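Local coordinates for protein peptide methionine sulfoxide reductase msrA/msrB (Neisseria meningitidis, PDB 3BQG) that probably reduces methionine sulfoxide in peptides and proteins back to methionine through its MsrA domain, captured here with a cysteine in the sulfenic acid form, at residues P41-E44 / D45-R49; Y136-E140 / Y141-Y145. The protein carries 1 engineered substitution. One frame throughout, in Å; residues are numbered along the deposited sequence.

Overall arrangement
From the N terminus, the chain passes strand 26-34 and a loop before contact 1 (41-49) starts helix 43-48, ahead of strand 54-62. Contact 2 (136-145) comes much later, turning the chain out of the edge strand 135-137 toward helix 145-148. Each is local, folding one continuous run of chain on itself; they follow in series, neither nesting nor crossing. In space they meet: a probable hydrogen bond joins Tyr-43 N to Glu-139 OE2 (2.8 Å), and the ring of Tyr-43 packs on His-142. Tyr-33 of strand 26-34 touches both, so helix start, loop and mixed sheet are tied at one corner, with contact 2 also reaching Phe-13, next to the modified Cys-12.

Contact 1 of 2, residues P41-E44 / D45-R49; sequences PSYE and DVSYR
The aromatic ring of Tyr-43 lies under the hydroxyl of Ser-47, whose OG sits over the centre of one face, 3.3 Å above the ring plane. With CG anti to the backbone N (chi1 -179°), the tyrosine swings back beside its own carbonyl, where that hydroxyl is held. Ser-47 OG donates to Tyr-43 O at 2.9 Å, coming from above the carbonyl plane, while Ser-47 N makes the helical bond to the same oxygen with the donor nearer the plane. Gln-94 engages OG as well.

One turn back, Ser-42 and Asp-45 form a capping box. Ser-42 OG accepts from Asp-45 N at 3.0 Å; in return Ser-42 N donates to Asp-45 OD2 at 2.9 Å, meeting the anti side of the carboxylate. The other oxygen, Asp-45 OD1, takes a salt bridge from Arg-49 NH2 (3.0 Å), which approaches from above the carboxylate although the oxygen stays near the guanidinium plane. A water joins Ser-42 OG to Arg-49 NH2. On the buried flank Pro-41 CB packs against Val-46 CG2 at 3.9 Å, and both residues touch Tyr-33 of strand 26-34.

Reciprocal bonding occupies amides that a helix's first turn would otherwise leave without helical acceptors, and the arginine probably stabilises Asp-45 as an anion, the form suited to its capping role.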
loop_
_atom_site.group_PDB
_atom_site.type_symbol
_atom_site.label_atom_id
_atom_site.label_comp_id
_atom_site.label_asym_id
_atom_site.label_seq_id
_atom_site.Cartn_x
_atom_site.Cartn_y
_atom_site.Cartn_z
ATOM N N PRO A 41 12.305 -12.811 -1.718
ATOM C CA PRO A 41 11.348 -13.896 -1.485
ATOM C C PRO A 41 10.409 -14.113 -2.671
ATOM O O PRO A 41 10.225 -13.223 -3.509
ATOM C CB PRO A 41 10.592 -13.418 -0.249
ATOM C CG PRO A 41 10.529 -11.937 -0.481
ATOM C CD PRO A 41 11.951 -11.619 -0.924
ATOM N N SER A 42 9.823 -15.305 -2.736
ATOM C CA SER A 42 8.867 -15.646 -3.781
ATOM C C SER A 42 7.489 -15.534 -3.128
ATOM O O SER A 42 7.387 -15.402 -1.903
ATOM C CB SER A 42 9.082 -17.085 -4.259
ATOM O OG SER A 42 8.838 -18.012 -3.208
ATOM N N TYR A 43 6.433 -15.583 -3.932
ATOM C CA TYR A 43 5.088 -15.507 -3.383
ATOM C C TYR A 43 4.911 -16.625 -2.354
ATOM O O TYR A 43 4.326 -16.421 -1.286
ATOM C CB TYR A 43 4.044 -15.667 -4.493
ATOM C CG TYR A 43 2.625 -15.561 -3.984
ATOM C CD1 TYR A 43 2.107 -14.337 -3.546
ATOM C CD2 TYR A 43 1.814 -16.690 -3.896
ATOM C CE1 TYR A 43 0.818 -14.246 -3.033
ATOM C CE2 TYR A 43 0.528 -16.610 -3.385
ATOM C CZ TYR A 43 0.035 -15.388 -2.953
ATOM O OH TYR A 43 -1.228 -15.326 -2.415
ATOM N N GLU A 44 5.429 -17.806 -2.682
ATOM C CA GLU A 44 5.330 -18.959 -1.790
ATOM C C GLU A 44 6.144 -18.773 -0.511
ATOM O O GLU A 44 5.756 -19.266 0.548
ATOM C CB GLU A 44 5.785 -20.233 -2.509
ATOM C CG GLU A 44 4.901 -20.670 -3.671
ATOM C CD GLU A 44 4.881 -19.670 -4.808
ATOM O OE1 GLU A 44 5.954 -19.112 -5.128
ATOM O OE2 GLU A 44 3.794 -19.452 -5.387
ATOM N N ASP A 45 7.276 -18.078 -0.604
ATOM C CA ASP A 45 8.109 -17.839 0.575
ATOM C C ASP A 45 7.337 -17.016 1.602
ATOM O O ASP A 45 7.304 -17.345 2.792
ATOM C CB ASP A 45 9.390 -17.076 0.207
ATOM C CG ASP A 45 10.431 -17.957 -0.458
ATOM O OD1 ASP A 45 10.508 -19.157 -0.114
ATOM O OD2 ASP A 45 11.187 -17.445 -1.312
ATOM N N VAL A 46 6.722 -15.940 1.126
ATOM C CA VAL A 46 5.955 -15.042 1.978
ATOM C C VAL A 46 4.684 -15.686 2.531
ATOM O O VAL A 46 4.431 -15.652 3.737
ATOM C CB VAL A 46 5.546 -13.765 1.199
ATOM C CG1 VAL A 46 4.800 -12.797 2.122
ATOM C CG2 VAL A 46 6.785 -13.100 0.606
ATOM N N SER A 47 3.892 -16.275 1.639
ATOM C CA SER A 47 2.625 -16.895 2.012
ATOM C C SER A 47 2.722 -18.171 2.830
ATOM O O SER A 47 1.881 -18.423 3.695
ATOM C CB SER A 47 1.801 -17.199 0.753
ATOM O OG SER A 47 1.670 -16.062 -0.082
ATOM N N TYR A 48 3.749 -18.975 2.572
ATOM C CA TYR A 48 3.870 -20.251 3.258
ATOM C C TYR A 48 5.136 -20.512 4.058
ATOM O O TYR A 48 5.158 -21.429 4.879
ATOM C CB TYR A 48 3.663 -21.377 2.238
ATOM C CG TYR A 48 2.387 -21.217 1.438
ATOM C CD1 TYR A 48 1.142 -21.244 2.067
ATOM C CD2 TYR A 48 2.424 -20.991 0.063
ATOM C CE1 TYR A 48 -0.039 -21.046 1.346
ATOM C CE2 TYR A 48 1.249 -20.789 -0.669
ATOM C CZ TYR A 48 0.024 -20.818 -0.018
ATOM O OH TYR A 48 -1.140 -20.613 -0.723
ATOM N N ARG A 49 6.189 -19.729 3.838
ATOM C CA ARG A 49 7.424 -19.960 4.576
ATOM C C ARG A 49 7.784 -18.884 5.592
ATOM O O ARG A 49 8.951 -18.698 5.932
ATOM C CB ARG A 49 8.573 -20.198 3.596
ATOM C CG ARG A 49 8.366 -21.462 2.774
ATOM C CD ARG A 49 9.386 -21.615 1.667
ATOM N NE ARG A 49 9.081 -22.781 0.840
ATOM C CZ ARG A 49 8.999 -22.755 -0.487
ATOM N NH1 ARG A 49 8.717 -23.863 -1.166
ATOM N NH2 ARG A 49 9.196 -21.617 -1.139
HETATM O O HOH W 1 9.619 -20.491 -3.922
#

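Contact 2 of 2, residues Y136-E140 / Y141-Y145; sequences YDAEE and YHQDY
Glu-139 and Tyr-141 run side by side, with Glu-139 CB set obliquely against Tyr-141 CE1 at 3.3 Å. Farther out, Glu-139 OE1 comes to the edge of the His-142 imidazole, in its plane and 3.6 Å from CD2, while Ala-138 CB meets His-142 CB at 3.8 Å. The backbone folds tightly beneath: His-142 N donates to Glu-139 O at 2.9 Å. Gln-143 bends back at chi2 (-58°), which brings NE2 to Ala-138 O at 3.1 Å; the bond is fairly straight at nitrogen and lies in the amide plane, but reaches the carbonyl from well above its plane.

A second shell fixes these groups. Tyr-33 OH is hydrogen-bonded to Glu-139 OE1, and Tyr-43 N to OE2; Gln-143 NE2 also reaches Ser-31 O. The His-142 ring meets Phe-13 edge-to-face, and its ND1 is hydrogen-bonded to Trp-14 NE1.

The side-chain NH2 of Gln-143 thus serves two backbone carbonyls, one in its own loop and one in strand 26-34. Because an indole N-H can only donate, His-142 ND1 must be the acceptor from Trp-14, which makes NE2 the likely place for a ring proton.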
loop_
_atom_site.group_PDB
_atom_site.type_symbol
_atom_site.label_atom_id
_atom_site.label_comp_id
_atom_site.label_asym_id
_atom_site.label_seq_id
_atom_site.Cartn_x
_atom_site.Cartn_y
_atom_site.Cartn_z
ATOM N N TYR A 136 10.989 -6.122 -2.664
ATOM C CA TYR A 136 11.269 -7.005 -3.793
ATOM C C TYR A 136 10.001 -7.153 -4.634
ATOM O O TYR A 136 8.938 -7.487 -4.104
ATOM C CB TYR A 136 11.718 -8.369 -3.266
ATOM C CG TYR A 136 12.902 -8.270 -2.328
ATOM C CD1 TYR A 136 14.199 -8.112 -2.821
ATOM C CD2 TYR A 136 12.721 -8.269 -0.943
ATOM C CE1 TYR A 136 15.283 -7.949 -1.960
ATOM C CE2 TYR A 136 13.801 -8.108 -0.072
ATOM C CZ TYR A 136 15.076 -7.948 -0.588
ATOM O OH TYR A 136 16.145 -7.782 0.267
ATOM N N ASP A 137 10.117 -6.890 -5.935
ATOM C CA ASP A 137 8.983 -6.993 -6.866
ATOM C C ASP A 137 8.351 -8.382 -6.859
ATOM O O ASP A 137 9.056 -9.387 -6.787
ATOM C CB ASP A 137 9.434 -6.718 -8.305
ATOM C CG ASP A 137 9.916 -5.302 -8.519
ATOM O OD1 ASP A 137 10.041 -4.543 -7.538
ATOM O OD2 ASP A 137 10.178 -4.957 -9.689
ATOM N N ALA A 138 7.025 -8.432 -6.956
ATOM C CA ALA A 138 6.316 -9.704 -7.002
ATOM C C ALA A 138 6.479 -10.251 -8.418
ATOM O O ALA A 138 6.860 -9.513 -9.330
ATOM C CB ALA A 138 4.845 -9.498 -6.694
ATOM N N GLU A 139 6.205 -11.540 -8.594
ATOM C CA GLU A 139 6.315 -12.177 -9.906
ATOM C C GLU A 139 5.442 -11.461 -10.937
ATOM O O GLU A 139 4.470 -10.786 -10.587
ATOM C CB GLU A 139 5.920 -13.654 -9.809
ATOM C CG GLU A 139 6.854 -14.475 -8.929
ATOM C CD GLU A 139 6.482 -14.434 -7.453
ATOM O OE1 GLU A 139 5.937 -13.406 -6.984
ATOM O OE2 GLU A 139 6.755 -15.434 -6.756
ATOM N N GLU A 140 5.803 -11.605 -12.207
ATOM C CA GLU A 140 5.077 -10.957 -13.292
ATOM C C GLU A 140 3.577 -11.244 -13.320
ATOM O O GLU A 140 2.780 -10.351 -13.607
ATOM C CB GLU A 140 5.724 -11.327 -14.636
ATOM C CG GLU A 140 4.913 -10.974 -15.879
ATOM C CD GLU A 140 3.969 -12.095 -16.300
ATOM O OE1 GLU A 140 4.441 -13.251 -16.427
ATOM O OE2 GLU A 140 2.764 -11.820 -16.510
ATOM N N TYR A 141 3.174 -12.470 -13.013
ATOM C CA TYR A 141 1.750 -12.769 -13.040
ATOM C C TYR A 141 0.966 -11.963 -12.009
ATOM O O TYR A 141 -0.254 -11.848 -12.107
ATOM C CB TYR A 141 1.488 -14.272 -12.853
ATOM C CG TYR A 141 1.863 -14.857 -11.510
ATOM C CD1 TYR A 141 3.165 -15.287 -11.250
ATOM C CD2 TYR A 141 0.898 -15.034 -10.516
ATOM C CE1 TYR A 141 3.497 -15.893 -10.032
ATOM C CE2 TYR A 141 1.220 -15.634 -9.297
ATOM C CZ TYR A 141 2.516 -16.064 -9.064
ATOM O OH TYR A 141 2.826 -16.681 -7.874
ATOM N N HIS A 142 1.666 -11.394 -11.028
ATOM C CA HIS A 142 1.016 -10.580 -10.003
ATOM C C HIS A 142 0.860 -9.114 -10.416
ATOM O O HIS A 142 -0.058 -8.434 -9.959
ATOM C CB HIS A 142 1.798 -10.646 -8.688
ATOM C CG HIS A 142 1.551 -11.892 -7.897
ATOM N ND1 HIS A 142 0.296 -12.260 -7.463
ATOM C CD2 HIS A 142 2.400 -12.844 -7.445
ATOM C CE1 HIS A 142 0.382 -13.385 -6.778
ATOM N NE2 HIS A 142 1.649 -13.761 -6.751
ATOM N N GLN A 143 1.758 -8.620 -11.268
ATOM C CA GLN A 143 1.687 -7.227 -11.717
ATOM C C GLN A 143 0.472 -7.031 -12.629
ATOM O O GLN A 143 0.223 -7.851 -13.515
ATOM C CB GLN A 143 2.958 -6.844 -12.482
ATOM C CG GLN A 143 4.265 -7.116 -11.745
ATOM C CD GLN A 143 4.347 -6.404 -10.404
ATOM O OE1 GLN A 143 3.712 -5.371 -10.201
ATOM N NE2 GLN A 143 5.143 -6.949 -9.489
ATOM N N ASP A 144 -0.271 -5.943 -12.418
ATOM C CA ASP A 144 -1.469 -5.655 -13.212
ATOM C C ASP A 144 -2.412 -6.850 -13.178
ATOM O O ASP A 144 -3.102 -7.136 -14.156
ATOM C CB ASP A 144 -1.106 -5.364 -14.673
ATOM C CG ASP A 144 -0.162 -4.194 -14.820
ATOM O OD1 ASP A 144 -0.416 -3.139 -14.206
ATOM O OD2 ASP A 144 0.833 -4.329 -15.563
ATOM N N TYR A 145 -2.441 -7.540 -12.044
ATOM C CA TYR A 145 -3.270 -8.726 -11.885
ATOM C C TYR A 145 -4.729 -8.576 -12.287
ATOM O O TYR A 145 -5.235 -9.375 -13.074
ATOM C CB TYR A 145 -3.214 -9.218 -10.439
ATOM C CG TYR A 145 -3.905 -10.543 -10.233
ATOM C CD1 TYR A 145 -3.252 -11.740 -10.518
ATOM C CD2 TYR A 145 -5.218 -10.603 -9.772
ATOM C CE1 TYR A 145 -3.886 -12.964 -10.347
ATOM C CE2 TYR A 145 -5.865 -11.820 -9.599
ATOM C CZ TYR A 145 -5.192 -12.999 -9.886
ATOM O OH TYR A 145 -5.819 -14.211 -9.708
#